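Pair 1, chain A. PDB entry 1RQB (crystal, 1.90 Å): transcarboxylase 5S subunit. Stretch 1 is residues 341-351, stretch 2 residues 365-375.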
# COMPACT_ATOMS: atom_id res chain seq x y z
N GLU A 341 15.75 26.00 4.06
CA GLU A 341 16.15 27.00 3.05
C GLU A 341 16.50 26.30 1.74
O GLU A 341 16.20 26.80 0.66
CB GLU A 341 17.37 27.79 3.54
CG GLU A 341 17.11 28.60 4.80
CD GLU A 341 18.33 29.41 5.22
OE1 GLU A 341 18.81 30.22 4.41
OE2 GLU A 341 18.79 29.22 6.37
N VAL A 342 17.13 25.13 1.84
CA VAL A 342 17.52 24.36 0.65
C VAL A 342 16.28 23.87 -0.09
O VAL A 342 16.26 23.80 -1.31
CB VAL A 342 18.38 23.14 1.04
CG1 VAL A 342 18.54 22.21 -0.15
CG2 VAL A 342 19.74 23.59 1.54
N MSE A 343 15.23 23.53 0.67
CA MSE A 343 13.99 23.04 0.06
C MSE A 343 13.28 24.16 -0.70
O MSE A 343 12.61 23.91 -1.70
CB MSE A 343 13.06 22.46 1.12
CG MSE A 343 13.65 21.25 1.82
SE MSE A 343 12.40 20.37 2.97
CE MSE A 343 12.92 21.16 4.65
N ALA A 344 13.42 25.39 -0.23
CA ALA A 344 12.77 26.52 -0.91
C ALA A 344 13.59 26.90 -2.14
O ALA A 344 13.10 27.57 -3.06
CB ALA A 344 12.66 27.71 0.03
N GLU A 345 14.84 26.45 -2.17
CA GLU A 345 15.78 26.76 -3.27
C GLU A 345 15.60 25.79 -4.43
O GLU A 345 15.77 26.17 -5.59
CB GLU A 345 17.22 26.71 -2.74
CG GLU A 345 18.30 27.08 -3.75
CD GLU A 345 18.19 28.52 -4.23
OE1 GLU A 345 17.89 29.40 -3.39
OE2 GLU A 345 18.42 28.78 -5.43
N VAL A 346 15.25 24.54 -4.13
CA VAL A 346 15.08 23.52 -5.18
C VAL A 346 14.16 24.04 -6.29
O VAL A 346 14.51 24.01 -7.46
CB VAL A 346 14.51 22.20 -4.60
CG1 VAL A 346 13.98 21.32 -5.73
CG2 VAL A 346 15.59 21.46 -3.83
N PRO A 347 12.95 24.51 -5.93
CA PRO A 347 12.06 25.02 -6.97
C PRO A 347 12.70 26.10 -7.85
O PRO A 347 12.48 26.14 -9.06
CB PRO A 347 10.88 25.56 -6.16
CG PRO A 347 10.80 24.59 -5.03
CD PRO A 347 12.26 24.42 -4.63
N ARG A 348 13.49 26.97 -7.23
CA ARG A 348 14.14 28.05 -7.99
C ARG A 348 15.18 27.48 -8.95
O ARG A 348 15.24 27.89 -10.11
CB ARG A 348 14.75 29.09 -7.03
CG ARG A 348 13.67 29.91 -6.29
CD ARG A 348 14.25 31.02 -5.40
NE ARG A 348 14.95 30.52 -4.23
CZ ARG A 348 14.48 30.58 -2.99
NH1 ARG A 348 13.30 31.14 -2.76
NH2 ARG A 348 15.19 30.09 -1.98
N VAL A 349 15.99 26.54 -8.49
CA VAL A 349 17.02 25.91 -9.33
C VAL A 349 16.34 25.14 -10.46
O VAL A 349 16.73 25.23 -11.63
CB VAL A 349 17.87 24.92 -8.52
CG1 VAL A 349 18.87 24.22 -9.44
CG2 VAL A 349 18.60 25.64 -7.40
N ARG A 350 15.31 24.37 -10.11
CA ARG A 350 14.60 23.57 -11.12
C ARG A 350 14.08 24.48 -12.23
O ARG A 350 14.23 24.18 -13.42
CB ARG A 350 13.41 22.83 -10.50
CG ARG A 350 12.71 21.94 -11.51
CD ARG A 350 11.52 21.20 -10.95
NE ARG A 350 10.97 20.32 -11.98
CZ ARG A 350 9.74 19.82 -11.98
NH1 ARG A 350 8.90 20.11 -10.99
NH2 ARG A 350 9.34 19.04 -12.98
N LYS A 351 13.47 25.59 -11.84
CA LYS A 351 12.93 26.56 -12.80
C LYS A 351 14.05 27.09 -13.71
O LYS A 351 13.89 27.19 -14.92
CB LYS A 351 12.28 27.74 -12.06
CG LYS A 351 11.81 28.87 -12.97
CD LYS A 351 11.18 29.99 -12.14
CE LYS A 351 10.79 31.18 -13.01
NZ LYS A 351 9.91 30.79 -14.14
N ILE A 365 21.48 16.29 -9.41
CA ILE A 365 22.15 17.50 -9.93
C ILE A 365 21.49 18.76 -9.38
O ILE A 365 22.17 19.67 -8.91
CB ILE A 365 22.10 17.53 -11.47
CG1 ILE A 365 22.85 16.31 -12.03
CG2 ILE A 365 22.74 18.81 -11.98
CD1 ILE A 365 22.78 16.19 -13.54
N VAL A 366 20.16 18.84 -9.46
CA VAL A 366 19.44 20.02 -8.97
C VAL A 366 19.58 20.13 -7.45
O VAL A 366 19.79 21.22 -6.91
CB VAL A 366 17.94 19.97 -9.34
CG1 VAL A 366 17.17 21.04 -8.58
CG2 VAL A 366 17.78 20.19 -10.83
N GLY A 367 19.46 19.01 -6.76
CA GLY A 367 19.57 19.02 -5.31
C GLY A 367 20.92 19.53 -4.84
O GLY A 367 21.01 20.33 -3.91
N THR A 368 21.99 19.08 -5.50
CA THR A 368 23.35 19.50 -5.13
C THR A 368 23.51 21.01 -5.36
O THR A 368 24.01 21.72 -4.49
CB THR A 368 24.40 18.77 -5.96
OG1 THR A 368 24.37 17.38 -5.62
CG2 THR A 368 25.79 19.33 -5.68
N GLN A 369 23.09 21.48 -6.53
CA GLN A 369 23.22 22.90 -6.85
C GLN A 369 22.41 23.73 -5.86
O GLN A 369 22.78 24.85 -5.51
CB GLN A 369 22.75 23.18 -8.28
CG GLN A 369 23.04 24.59 -8.75
CD GLN A 369 24.51 24.95 -8.57
OE1 GLN A 369 25.39 24.20 -9.00
NE2 GLN A 369 24.77 26.09 -7.94
N ALA A 370 21.29 23.18 -5.39
CA ALA A 370 20.44 23.88 -4.42
C ALA A 370 21.20 24.03 -3.10
O ALA A 370 21.15 25.08 -2.46
CB ALA A 370 19.15 23.09 -4.19
N VAL A 371 21.90 22.98 -2.70
CA VAL A 371 22.68 23.02 -1.46
C VAL A 371 23.81 24.04 -1.59
O VAL A 371 24.12 24.76 -0.64
CB VAL A 371 23.29 21.64 -1.14
CG1 VAL A 371 24.20 21.74 0.08
CG2 VAL A 371 22.18 20.63 -0.87
N PHE A 372 24.41 24.12 -2.77
CA PHE A 372 25.52 25.06 -3.02
C PHE A 372 25.03 26.51 -2.93
O PHE A 372 25.69 27.36 -2.35
CB PHE A 372 26.13 24.83 -4.41
CG PHE A 372 27.09 23.68 -4.47
CD1 PHE A 372 27.91 23.51 -5.58
CD2 PHE A 372 27.17 22.75 -3.43
CE1 PHE A 372 28.80 22.44 -5.65
CE2 PHE A 372 28.05 21.69 -3.50
CZ PHE A 372 28.87 21.53 -4.61
N ASN A 373 23.88 26.78 -3.53
CA ASN A 373 23.33 28.15 -3.52
C ASN A 373 23.08 28.63 -2.09
O ASN A 373 23.34 29.79 -1.77
CB ASN A 373 22.03 28.20 -4.32
CG ASN A 373 22.26 28.08 -5.80
OD1 ASN A 373 23.38 27.83 -6.25
ND2 ASN A 373 21.20 28.26 -6.59
N VAL A 374 22.60 27.73 -1.24
CA VAL A 374 22.30 28.11 0.15
C VAL A 374 23.60 28.30 0.93
O VAL A 374 23.68 29.14 1.82
CB VAL A 374 21.46 27.02 0.85
CG1 VAL A 374 21.15 27.44 2.28
CG2 VAL A 374 20.17 26.79 0.08
N MSE A 375 24.62 27.54 0.57
CA MSE A 375 25.92 27.59 1.27
C MSE A 375 26.74 28.80 0.84
O MSE A 375 26.88 29.77 1.58
CB MSE A 375 26.72 26.32 0.99
CG MSE A 375 26.07 25.03 1.46
SE MSE A 375 25.99 24.88 3.38
CE MSE A 375 24.38 25.90 3.71

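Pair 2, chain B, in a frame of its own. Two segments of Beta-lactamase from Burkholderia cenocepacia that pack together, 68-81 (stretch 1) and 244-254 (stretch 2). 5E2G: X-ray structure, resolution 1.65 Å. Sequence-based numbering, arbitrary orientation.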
# COMPACT_ATOMS: atom_id res chain seq x y z
N THR B 68 5.92 3.03 -2.99
CA THR B 68 7.27 2.56 -3.25
C THR B 68 7.34 1.75 -4.54
O THR B 68 8.24 1.94 -5.36
CB THR B 68 7.75 1.73 -2.06
OG1 THR B 68 7.68 2.52 -0.87
CG2 THR B 68 9.19 1.29 -2.27
N ALA B 69 6.39 0.83 -4.73
CA ALA B 69 6.36 0.05 -5.97
C ALA B 69 6.23 0.95 -7.19
O ALA B 69 6.84 0.69 -8.23
CB ALA B 69 5.21 -0.96 -5.92
N THR B 70 5.42 2.01 -7.09
CA THR B 70 5.27 2.92 -8.21
C THR B 70 6.58 3.61 -8.53
O THR B 70 6.93 3.78 -9.70
CB THR B 70 4.18 3.95 -7.89
OG1 THR B 70 2.96 3.26 -7.61
CG2 THR B 70 3.97 4.89 -9.07
N LEU B 71 7.32 4.03 -7.50
CA LEU B 71 8.62 4.65 -7.71
C LEU B 71 9.58 3.70 -8.40
O LEU B 71 10.29 4.10 -9.34
CB LEU B 71 9.19 5.11 -6.37
CG LEU B 71 10.48 5.91 -6.48
CD1 LEU B 71 10.20 7.31 -6.98
CD2 LEU B 71 11.20 5.92 -5.15
N ALA B 72 9.62 2.44 -7.95
CA ALA B 72 10.50 1.45 -8.57
C ALA B 72 10.09 1.19 -10.00
O ALA B 72 10.95 1.02 -10.88
CB ALA B 72 10.48 0.16 -7.76
N SER B 73 8.79 1.16 -10.26
CA SER B 73 8.27 1.00 -11.61
C SER B 73 8.68 2.18 -12.48
O SER B 73 9.01 2.01 -13.66
CB SER B 73 6.75 0.85 -11.54
OG SER B 73 6.20 0.52 -12.79
N ASP B 74 8.70 3.39 -11.91
CA ASP B 74 9.12 4.54 -12.68
C ASP B 74 10.61 4.47 -13.03
O ASP B 74 11.00 4.73 -14.17
CB ASP B 74 8.81 5.83 -11.93
CG ASP B 74 9.09 7.03 -12.78
OD1 ASP B 74 8.23 7.34 -13.64
OD2 ASP B 74 10.15 7.67 -12.58
N ALA B 75 11.45 4.15 -12.04
CA ALA B 75 12.87 3.92 -12.33
C ALA B 75 13.04 2.90 -13.44
O ALA B 75 13.85 3.10 -14.36
CB ALA B 75 13.58 3.46 -11.06
N GLN B 76 12.29 1.80 -13.39
CA GLN B 76 12.38 0.80 -14.45
C GLN B 76 12.01 1.41 -15.79
O GLN B 76 12.68 1.15 -16.80
CB GLN B 76 11.46 -0.39 -14.11
CG GLN B 76 11.76 -1.66 -14.88
CD GLN B 76 11.10 -1.68 -16.24
OE1 GLN B 76 10.05 -1.06 -16.44
NE2 GLN B 76 11.70 -2.38 -17.19
N GLU B 77 10.97 2.26 -15.81
CA GLU B 77 10.53 2.88 -17.05
C GLU B 77 11.58 3.81 -17.63
O GLU B 77 11.66 3.98 -18.85
CB GLU B 77 9.22 3.65 -16.84
CG GLU B 77 7.96 2.80 -16.84
CD GLU B 77 7.80 1.96 -18.09
OE1 GLU B 77 7.86 0.72 -17.98
OE2 GLU B 77 7.62 2.53 -19.20
N GLY B 78 12.38 4.43 -16.77
CA GLY B 78 13.44 5.29 -17.25
C GLY B 78 14.77 4.60 -17.46
O GLY B 78 15.78 5.28 -17.68
N GLY B 79 14.80 3.28 -17.40
CA GLY B 79 16.03 2.55 -17.60
C GLY B 79 17.02 2.63 -16.46
O GLY B 79 18.16 2.20 -16.62
N GLU B 80 16.62 3.17 -15.31
CA GLU B 80 17.56 3.30 -14.21
C GLU B 80 17.72 2.01 -13.44
O GLU B 80 18.71 1.84 -12.73
CB GLU B 80 17.11 4.44 -13.30
CG GLU B 80 16.72 5.66 -14.10
CD GLU B 80 16.47 6.87 -13.25
OE1 GLU B 80 17.40 7.27 -12.52
OE2 GLU B 80 15.34 7.41 -13.30
N LEU B 81 16.76 1.09 -13.58
CA LEU B 81 16.89 -0.24 -13.01
C LEU B 81 16.09 -1.22 -13.84
O LEU B 81 15.26 -0.84 -14.68
CB LEU B 81 16.44 -0.29 -11.54
CG LEU B 81 15.00 0.05 -11.16
CD1 LEU B 81 14.02 -1.09 -11.40
CD2 LEU B 81 14.97 0.48 -9.71
N PRO B 244 3.35 10.92 -19.13
CA PRO B 244 3.33 9.58 -19.75
C PRO B 244 4.22 8.55 -19.07
O PRO B 244 3.80 7.39 -18.95
CB PRO B 244 3.78 9.86 -21.19
CG PRO B 244 4.42 11.20 -21.16
CD PRO B 244 3.69 11.96 -20.11
N ARG B 245 5.44 8.92 -18.65
CA ARG B 245 6.33 7.94 -18.02
C ARG B 245 5.74 7.43 -16.70
O ARG B 245 5.72 6.22 -16.44
CB ARG B 245 7.72 8.52 -17.78
CG ARG B 245 8.66 7.60 -16.99
CD ARG B 245 10.05 8.21 -16.81
NE ARG B 245 10.84 7.53 -15.77
CZ ARG B 245 12.02 7.95 -15.32
NH1 ARG B 245 12.57 9.07 -15.81
NH2 ARG B 245 12.66 7.27 -14.39
N LEU B 246 5.25 8.34 -15.86
CA LEU B 246 4.64 7.89 -14.62
C LEU B 246 3.36 7.10 -14.88
O LEU B 246 3.09 6.12 -14.19
CB LEU B 246 4.36 9.07 -13.69
CG LEU B 246 3.69 8.65 -12.38
CD1 LEU B 246 4.49 7.59 -11.64
CD2 LEU B 246 3.43 9.83 -11.47
N GLN B 247 2.57 7.51 -15.88
CA GLN B 247 1.33 6.79 -16.15
C GLN B 247 1.61 5.34 -16.54
O GLN B 247 0.98 4.42 -16.02
CB GLN B 247 0.53 7.47 -17.25
CG GLN B 247 -0.83 6.83 -17.45
CD GLN B 247 -1.77 7.08 -16.28
OE1 GLN B 247 -2.45 8.10 -16.22
NE2 GLN B 247 -1.80 6.15 -15.33
N ARG B 248 2.55 5.13 -17.47
CA ARG B 248 2.99 3.78 -17.79
C ARG B 248 3.52 3.07 -16.55
O ARG B 248 3.17 1.90 -16.30
CB ARG B 248 4.06 3.80 -18.88
CG ARG B 248 3.60 4.41 -20.19
CD ARG B 248 4.59 4.17 -21.33
NE ARG B 248 5.87 4.84 -21.12
CZ ARG B 248 6.19 6.04 -21.61
NH1 ARG B 248 5.31 6.71 -22.35
NH2 ARG B 248 7.39 6.57 -21.37
N ALA B 249 4.34 3.76 -15.76
CA ALA B 249 4.89 3.17 -14.55
C ALA B 249 3.78 2.70 -13.62
O ALA B 249 3.85 1.60 -13.07
CB ALA B 249 5.79 4.17 -13.83
N ILE B 250 2.74 3.52 -13.46
CA ILE B 250 1.64 3.17 -12.56
C ILE B 250 0.91 1.94 -13.07
O ILE B 250 0.61 1.01 -12.31
CB ILE B 250 0.69 4.36 -12.39
CG1 ILE B 250 1.33 5.43 -11.51
CG2 ILE B 250 -0.62 3.90 -11.78
CD1 ILE B 250 0.55 6.72 -11.48
N GLU B 251 0.59 1.91 -14.37
CA GLU B 251 -0.15 0.76 -14.89
C GLU B 251 0.66 -0.52 -14.75
O GLU B 251 0.10 -1.58 -14.42
CB GLU B 251 -0.55 0.99 -16.35
CG GLU B 251 -1.60 -0.01 -16.81
CD GLU B 251 -2.04 0.17 -18.25
OE1 GLU B 251 -1.41 0.96 -18.98
OE2 GLU B 251 -3.02 -0.49 -18.66
N ARG B 252 1.98 -0.44 -14.93
CA ARG B 252 2.83 -1.62 -14.89
C ARG B 252 2.92 -2.23 -13.49
O ARG B 252 3.27 -3.41 -13.38
CB ARG B 252 4.21 -1.26 -15.41
CG ARG B 252 4.84 -2.34 -16.25
CD ARG B 252 5.95 -1.77 -17.11
NE ARG B 252 6.93 -2.79 -17.44
CZ ARG B 252 6.90 -3.53 -18.54
NH1 ARG B 252 7.84 -4.44 -18.74
NH2 ARG B 252 5.93 -3.36 -19.44
N THR B 253 2.61 -1.48 -12.43
CA THR B 253 2.51 -2.12 -11.11
C THR B 253 1.31 -3.06 -11.00
O THR B 253 1.17 -3.73 -9.97
CB THR B 253 2.40 -1.07 -9.99
OG1 THR B 253 1.09 -0.50 -10.01
CG2 THR B 253 3.45 0.02 -10.15
N HIS B 254 0.45 -3.11 -12.01
CA HIS B 254 -0.67 -4.04 -12.05
C HIS B 254 -0.34 -5.33 -12.79
O HIS B 254 -1.24 -6.14 -13.04
CB HIS B 254 -1.90 -3.41 -12.74
CG HIS B 254 -2.34 -2.11 -12.15
ND1 HIS B 254 -3.41 -1.40 -12.65
CD2 HIS B 254 -1.86 -1.38 -11.11
CE1 HIS B 254 -3.57 -0.29 -11.95
NE2 HIS B 254 -2.64 -0.26 -11.01
O HOH W 1 0.49 2.18 -8.28
O HOH W 2 15.08 9.66 -15.50

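What separates these two contacts most sharply? Charge. Pair 1 is held mainly by valines and an alanine, with one hydrogen bond across it, from Asn A373 ND2 to Glu A345 OE2 (3.1 Å). Pair 2 places charged side chains at several of the same positions. Where Val A349 CG1 meets Val A366 CG1 at 3.7 Å, the superposition puts Glu B77 and Arg B245, whose closest contact is between aliphatic carbons, Glu B77 CB to Arg B245 CG at 4.0 Å. Their charged ends find other partners.

What backbone do they share? In each pair two helices cross at about 120° between their N-to-C directions, with axes 8.6 Å apart in pair 1 and 8.1 Å in pair 2, and 14 central residues superpose to 0.5 Å. At the centre both have an alanine, Ala A370 matching Ala B249, set as a knob among four residues of the facing helix. The small side chain permits close approach: the CA atoms of Val A346 and Ala A370 lie 5.4 Å apart, and those of the matching Asp B74 and Ala B249 only 4.8 Å.

How is the opposing knob built? Val A349 sits among Val A366, Gln A369, Ala A370 and Asn A373, filling the hole with its two methyls. Glu B77 fills the matching hole, among Arg B245, Arg B248, Ala B249 and Arg B252, with its methylene chain; Glu B77 CG lies 3.8 Å from Ala B249 CA. Its carboxylate then reaches the arginines: Glu B77 OE2 forms a salt bridge and a weak hydrogen bond with Arg B248 NE at 3.5 Å, while Glu B77 OE1 makes a long salt bridge to Arg B252 NE at 3.7 Å, by charge alone.

Where does the long arginine of pair 2 go? Arg B245, at the position of Val A366, lies alongside the last turn of the first helix, where Glu B80 from the loop that follows also meets it. Its NH2 donates to Asp B74 O at 3.0 Å and to Glu B80 OE2 at 2.9 Å, the latter also a salt bridge. Gly B78 CA lies over one guanidinium face and Asp B74 OD2 over the other; a CB on Gly B78 would clash with Arg B245 NH2.

How do the other ends compare? Val A342 CG2 packs on Val A374 CG2 at 3.5 Å. The matching threonines keep an apolar contact, Thr B70 CA to Thr B253 CG2 at 3.9 Å, while one water donates to both hydroxyls. Nearby, Ser B73 OG donates to Ala B249 O at 2.6 Å, whereas the matching Glu A345 reaches Asn A373.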